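Local structure of 4,5-DOPA dioxygenase extradiol (Escherichia coli, 2PW6) at residues H57-G62 with I143-P148; V175-R180 with T231-L236. The protein opens the aromatic ring of L-DOPA between carbons 4 and 5 in vitro as a zinc-binding extradiol dioxygenase whose physiological substrate is unknown. All blocks are in the same frame, centred on the assembly; numbering follows the deposited sequence.

Contact 1: H57-G62 with I143-P148. With ZN (zinc ion), chain B.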
# COMPACT_ATOMS: atom_id res chain seq x y z
N HIS A 57 -1.50 -2.34 9.19
CA HIS A 57 -1.17 -3.08 8.00
C HIS A 57 -0.15 -4.25 8.19
O HIS A 57 0.16 -4.90 7.25
CB HIS A 57 -0.68 -2.09 6.94
CG HIS A 57 -1.73 -1.12 6.48
ND1 HIS A 57 -2.50 -1.36 5.36
CD2 HIS A 57 -2.13 0.07 6.98
CE1 HIS A 57 -3.33 -0.34 5.19
NE2 HIS A 57 -3.14 0.54 6.16
N TRP A 58 0.32 -4.52 9.40
CA TRP A 58 1.15 -5.76 9.68
C TRP A 58 0.27 -6.67 10.55
O TRP A 58 0.37 -6.68 11.77
CB TRP A 58 2.52 -5.45 10.35
CG TRP A 58 3.32 -4.31 9.62
CD1 TRP A 58 3.50 -4.15 8.27
CD2 TRP A 58 4.00 -3.22 10.23
NE1 TRP A 58 4.24 -3.02 7.99
CE2 TRP A 58 4.56 -2.44 9.19
CE3 TRP A 58 4.23 -2.84 11.55
CZ2 TRP A 58 5.32 -1.29 9.44
CZ3 TRP A 58 4.99 -1.70 11.80
CH2 TRP A 58 5.52 -0.94 10.76
N PHE A 59 -0.64 -7.37 9.88
CA PHE A 59 -1.73 -8.16 10.51
C PHE A 59 -1.52 -9.59 9.99
O PHE A 59 -1.79 -9.89 8.83
CB PHE A 59 -3.08 -7.57 10.06
CG PHE A 59 -4.29 -8.06 10.83
CD1 PHE A 59 -4.33 -8.04 12.21
CD2 PHE A 59 -5.47 -8.44 10.13
CE1 PHE A 59 -5.49 -8.44 12.94
CE2 PHE A 59 -6.66 -8.84 10.85
CZ PHE A 59 -6.66 -8.84 12.25
N THR A 60 -0.98 -10.45 10.85
CA THR A 60 -0.36 -11.72 10.43
C THR A 60 -0.94 -12.81 11.31
O THR A 60 -1.40 -12.51 12.37
CB THR A 60 1.22 -11.68 10.72
OG1 THR A 60 1.45 -11.36 12.11
CG2 THR A 60 1.92 -10.65 9.86
N ARG A 61 -0.91 -14.08 10.90
CA ARG A 61 -1.13 -15.13 11.89
C ARG A 61 0.17 -15.31 12.67
O ARG A 61 1.20 -15.54 12.08
CB ARG A 61 -1.55 -16.48 11.30
CG ARG A 61 -2.18 -17.40 12.44
CD ARG A 61 -2.23 -18.93 12.13
NE ARG A 61 -2.53 -19.24 10.72
CZ ARG A 61 -3.71 -19.04 10.13
NH1 ARG A 61 -4.74 -18.54 10.81
NH2 ARG A 61 -3.86 -19.35 8.84
N GLY A 62 0.08 -15.20 13.99
CA GLY A 62 1.25 -15.15 14.86
C GLY A 62 1.85 -13.75 14.96
O GLY A 62 1.53 -12.88 14.16
N ILE A 143 0.67 -7.63 14.32
CA ILE A 143 -0.53 -7.86 15.15
C ILE A 143 -1.00 -9.27 14.84
O ILE A 143 -1.22 -9.60 13.71
CB ILE A 143 -1.65 -6.78 14.82
CG1 ILE A 143 -1.23 -5.39 15.32
CG2 ILE A 143 -3.02 -7.16 15.43
CD1 ILE A 143 -1.80 -4.24 14.48
N ASP A 144 -1.15 -10.10 15.85
CA ASP A 144 -1.63 -11.48 15.64
C ASP A 144 -3.15 -11.52 15.30
O ASP A 144 -3.97 -11.35 16.21
CB ASP A 144 -1.37 -12.32 16.90
CG ASP A 144 -1.57 -13.84 16.67
OD1 ASP A 144 -2.13 -14.29 15.65
OD2 ASP A 144 -1.10 -14.61 17.54
N SER A 145 -3.46 -11.74 14.02
CA SER A 145 -4.82 -12.05 13.47
C SER A 145 -5.71 -12.95 14.33
O SER A 145 -6.91 -12.70 14.49
CB SER A 145 -4.68 -12.86 12.19
OG SER A 145 -4.59 -12.07 11.06
N SER A 146 -5.11 -14.05 14.80
CA SER A 146 -5.83 -15.17 15.38
C SER A 146 -6.24 -14.93 16.82
O SER A 146 -6.87 -15.79 17.44
CB SER A 146 -4.97 -16.45 15.29
OG SER A 146 -3.78 -16.30 16.08
N LYS A 147 -5.90 -13.77 17.36
CA LYS A 147 -6.11 -13.49 18.76
C LYS A 147 -7.21 -12.46 18.98
O LYS A 147 -7.35 -11.56 18.16
CB LYS A 147 -4.79 -13.00 19.40
CG LYS A 147 -3.68 -14.05 19.46
CD LYS A 147 -4.18 -15.35 20.14
CE LYS A 147 -3.03 -16.21 20.62
NZ LYS A 147 -2.22 -16.71 19.49
N PRO A 148 -7.98 -12.60 20.08
CA PRO A 148 -9.05 -11.65 20.37
C PRO A 148 -8.54 -10.35 20.95
O PRO A 148 -7.41 -10.27 21.44
CB PRO A 148 -9.90 -12.40 21.43
CG PRO A 148 -8.87 -13.27 22.18
CD PRO A 148 -7.93 -13.70 21.09
ZN ZN B . -4.48 2.22 6.91
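D144 reaches across to G62 with its carboxylate. Its CB lies beside the carbonyl of G62, 4.0 Å from G62 C. CG, anti to the backbone N (chi1 -168°), carries the carboxylate over the backbone of G62. OD1 accepts from G62 N at 2.9 Å, the donor standing well above the carboxylate plane, and also accepts from S146 N, closing an Asx turn, and from S146 OG. Three bonds thus grip one oxygen, while D144 OD2 forms a salt bridge with K147 NZ at 3.1 Å. The segments belong to strands 50-60 and 138-144, parallel neighbours within the mixed central sheet of the LigB-type domain. I143 N donates to W58 O, T60 N donates to I143 O in a nearly straight bond (172°), and S145 N donates to T60 O at 2.7 Å just beyond the end of strand 138-144. On the face that carries F59 and I143, I143 CG2 meets the F59 ring at its edge, 3.6 Å from F59 CD1. S145 covers one face of that ring, with OG over the centre and CA making a CH-pi contact, and L236 of helix 236-243 packs on both F59 and I143.

Contact 2: V175-R180 with T231-L236. With ZN (zinc ion), chain D; ZN (zinc ion), chain B.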
# COMPACT_ATOMS: atom_id res chain seq x y z
N VAL A 175 -9.59 4.16 14.37
CA VAL A 175 -10.67 3.59 15.15
C VAL A 175 -12.03 3.49 14.38
O VAL A 175 -12.92 2.68 14.76
CB VAL A 175 -10.85 4.31 16.50
CG1 VAL A 175 -9.51 4.39 17.23
CG2 VAL A 175 -11.47 5.73 16.31
N VAL A 176 -12.16 4.26 13.29
CA VAL A 176 -13.24 4.05 12.30
C VAL A 176 -12.66 3.87 10.92
O VAL A 176 -11.93 4.75 10.41
CB VAL A 176 -14.32 5.23 12.22
CG1 VAL A 176 -15.44 4.86 11.23
CG2 VAL A 176 -14.89 5.58 13.58
N HIS A 177 -13.00 2.75 10.28
CA HIS A 177 -12.29 2.41 9.07
C HIS A 177 -13.06 1.47 8.19
O HIS A 177 -12.83 0.25 8.19
CB HIS A 177 -10.88 1.83 9.40
CG HIS A 177 -10.04 1.59 8.19
ND1 HIS A 177 -10.27 0.53 7.33
CD2 HIS A 177 -9.02 2.31 7.66
CE1 HIS A 177 -9.36 0.58 6.36
NE2 HIS A 177 -8.61 1.66 6.53
N ASN A 178 -13.94 2.05 7.38
CA ASN A 178 -14.75 1.30 6.45
C ASN A 178 -14.61 2.04 5.15
O ASN A 178 -15.13 3.14 5.02
CB ASN A 178 -16.22 1.22 6.91
CG ASN A 178 -17.04 0.21 6.09
OD1 ASN A 178 -16.81 0.05 4.90
ND2 ASN A 178 -17.97 -0.51 6.74
N LEU A 179 -13.83 1.46 4.22
CA LEU A 179 -13.51 2.14 2.94
C LEU A 179 -14.62 1.99 1.90
O LEU A 179 -14.62 2.66 0.87
CB LEU A 179 -12.14 1.68 2.38
CG LEU A 179 -10.96 2.01 3.34
CD1 LEU A 179 -9.64 1.73 2.72
CD2 LEU A 179 -10.99 3.45 3.79
N ARG A 180 -15.57 1.12 2.19
CA ARG A 180 -16.80 1.05 1.42
C ARG A 180 -17.74 2.23 1.67
O ARG A 180 -18.67 2.42 0.90
CB ARG A 180 -17.56 -0.21 1.76
CG ARG A 180 -16.84 -1.47 1.48
CD ARG A 180 -17.55 -2.47 2.31
NE ARG A 180 -16.92 -3.76 2.26
CZ ARG A 180 -17.02 -4.68 3.22
NH1 ARG A 180 -17.74 -4.44 4.33
NH2 ARG A 180 -16.39 -5.83 3.04
N THR A 231 -13.24 -5.46 9.85
CA THR A 231 -12.14 -6.36 10.26
C THR A 231 -11.44 -5.62 11.35
O THR A 231 -11.56 -4.41 11.42
CB THR A 231 -11.17 -6.62 9.13
OG1 THR A 231 -10.83 -5.37 8.49
CG2 THR A 231 -11.76 -7.59 8.14
N PRO A 232 -10.76 -6.34 12.26
CA PRO A 232 -10.24 -5.60 13.40
C PRO A 232 -8.96 -4.77 13.23
O PRO A 232 -8.71 -3.97 14.11
CB PRO A 232 -10.03 -6.71 14.46
CG PRO A 232 -10.61 -7.96 13.88
CD PRO A 232 -10.49 -7.79 12.42
N GLU A 233 -8.20 -4.90 12.14
CA GLU A 233 -6.75 -4.50 12.11
C GLU A 233 -6.47 -3.02 12.36
O GLU A 233 -5.51 -2.69 13.05
CB GLU A 233 -6.04 -4.99 10.83
CG GLU A 233 -6.31 -4.14 9.57
CD GLU A 233 -7.75 -4.27 9.06
OE1 GLU A 233 -8.29 -5.39 9.15
OE2 GLU A 233 -8.32 -3.26 8.55
N HIS A 234 -7.31 -2.13 11.83
CA HIS A 234 -7.09 -0.68 12.03
C HIS A 234 -7.47 -0.13 13.38
O HIS A 234 -7.02 0.97 13.77
CB HIS A 234 -7.70 0.15 10.92
CG HIS A 234 -6.83 0.31 9.71
ND1 HIS A 234 -6.77 -0.63 8.72
CD2 HIS A 234 -6.13 1.37 9.26
CE1 HIS A 234 -6.02 -0.19 7.73
NE2 HIS A 234 -5.60 1.03 8.03
N TYR A 235 -8.26 -0.91 14.10
CA TYR A 235 -8.62 -0.58 15.47
C TYR A 235 -7.70 -1.15 16.59
O TYR A 235 -7.41 -0.47 17.60
CB TYR A 235 -10.02 -1.10 15.69
CG TYR A 235 -10.52 -0.84 17.05
CD1 TYR A 235 -11.04 0.42 17.38
CD2 TYR A 235 -10.49 -1.84 18.05
CE1 TYR A 235 -11.52 0.69 18.67
CE2 TYR A 235 -10.97 -1.57 19.35
CZ TYR A 235 -11.48 -0.30 19.65
OH TYR A 235 -11.98 0.02 20.93
N LEU A 236 -7.29 -2.40 16.41
CA LEU A 236 -6.48 -3.15 17.40
C LEU A 236 -5.22 -2.42 17.92
O LEU A 236 -4.89 -2.58 19.10
CB LEU A 236 -6.08 -4.55 16.86
CG LEU A 236 -7.20 -5.60 16.80
CD1 LEU A 236 -6.74 -6.96 16.14
CD2 LEU A 236 -7.83 -5.86 18.20
ZN ZN D . -11.35 -1.21 7.25
ZN ZN B . -4.48 2.22 6.91
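The imidazoles of H177 and H234 lie face to face, with ring centroids 3.6 Å apart and planes only 15° from parallel. H177 NE2 sits over the centre of the H234 ring, and H234 ND1 lies over the centre of the H177 ring. H234 CB extends the overlap with a CH-pi contact on the same face of H177, and L179 CD2 lies over the opposite face, offset toward the rim. H177 points its CB toward 231-236, and CG lies anti to the backbone N (chi1 -174°). The stacked rings serve different metals: H234 NE2 binds one zinc ion at 2.0 Å, whereas H177 binds a second through ND1, also at 2.0 Å, and through its own carbonyl O. H177 NE2 is hydrogen-bonded to D86 OD1 of the second subunit. The rotation of the H234 ring is fixed from its far nitrogen, where ND1 donates in the ring plane to the anti lone pair of E233 OE2 at 3.1 Å. E233 is steadied by T231 OG1, which bonds to the syn lone pair of OE1. Y235 turns the edge of its ring to V175, CD1 lying 3.9 Å from V175 CA. In this crystal D86 of the second subunit supplies a fourth ligand to the zinc of H234. H22, H57 and H234 form a site consistent with the histidine metal centre of DODA-type extradiol dioxygenases.

Contact 1 is partly buried and reaches the surface at R61 and S146, whereas the touching residues of contact 2 are mostly buried. Contact 1 joins two neighbouring strands of the central sheet through backbone bonds and one carboxylate; contact 2 brings together two loops with no hydrogen bond between them, relying on ring stacking instead, while each stacked histidine binds its own zinc ion. The two contacts meet at one of these ions, bound both by H57 at the corner of 57-62 and by H234, with H57 NE2 lying 3.1 Å from H234 NE2. A second junction is apolar: F59 packs against the E233 side chain and, with I143, against L236.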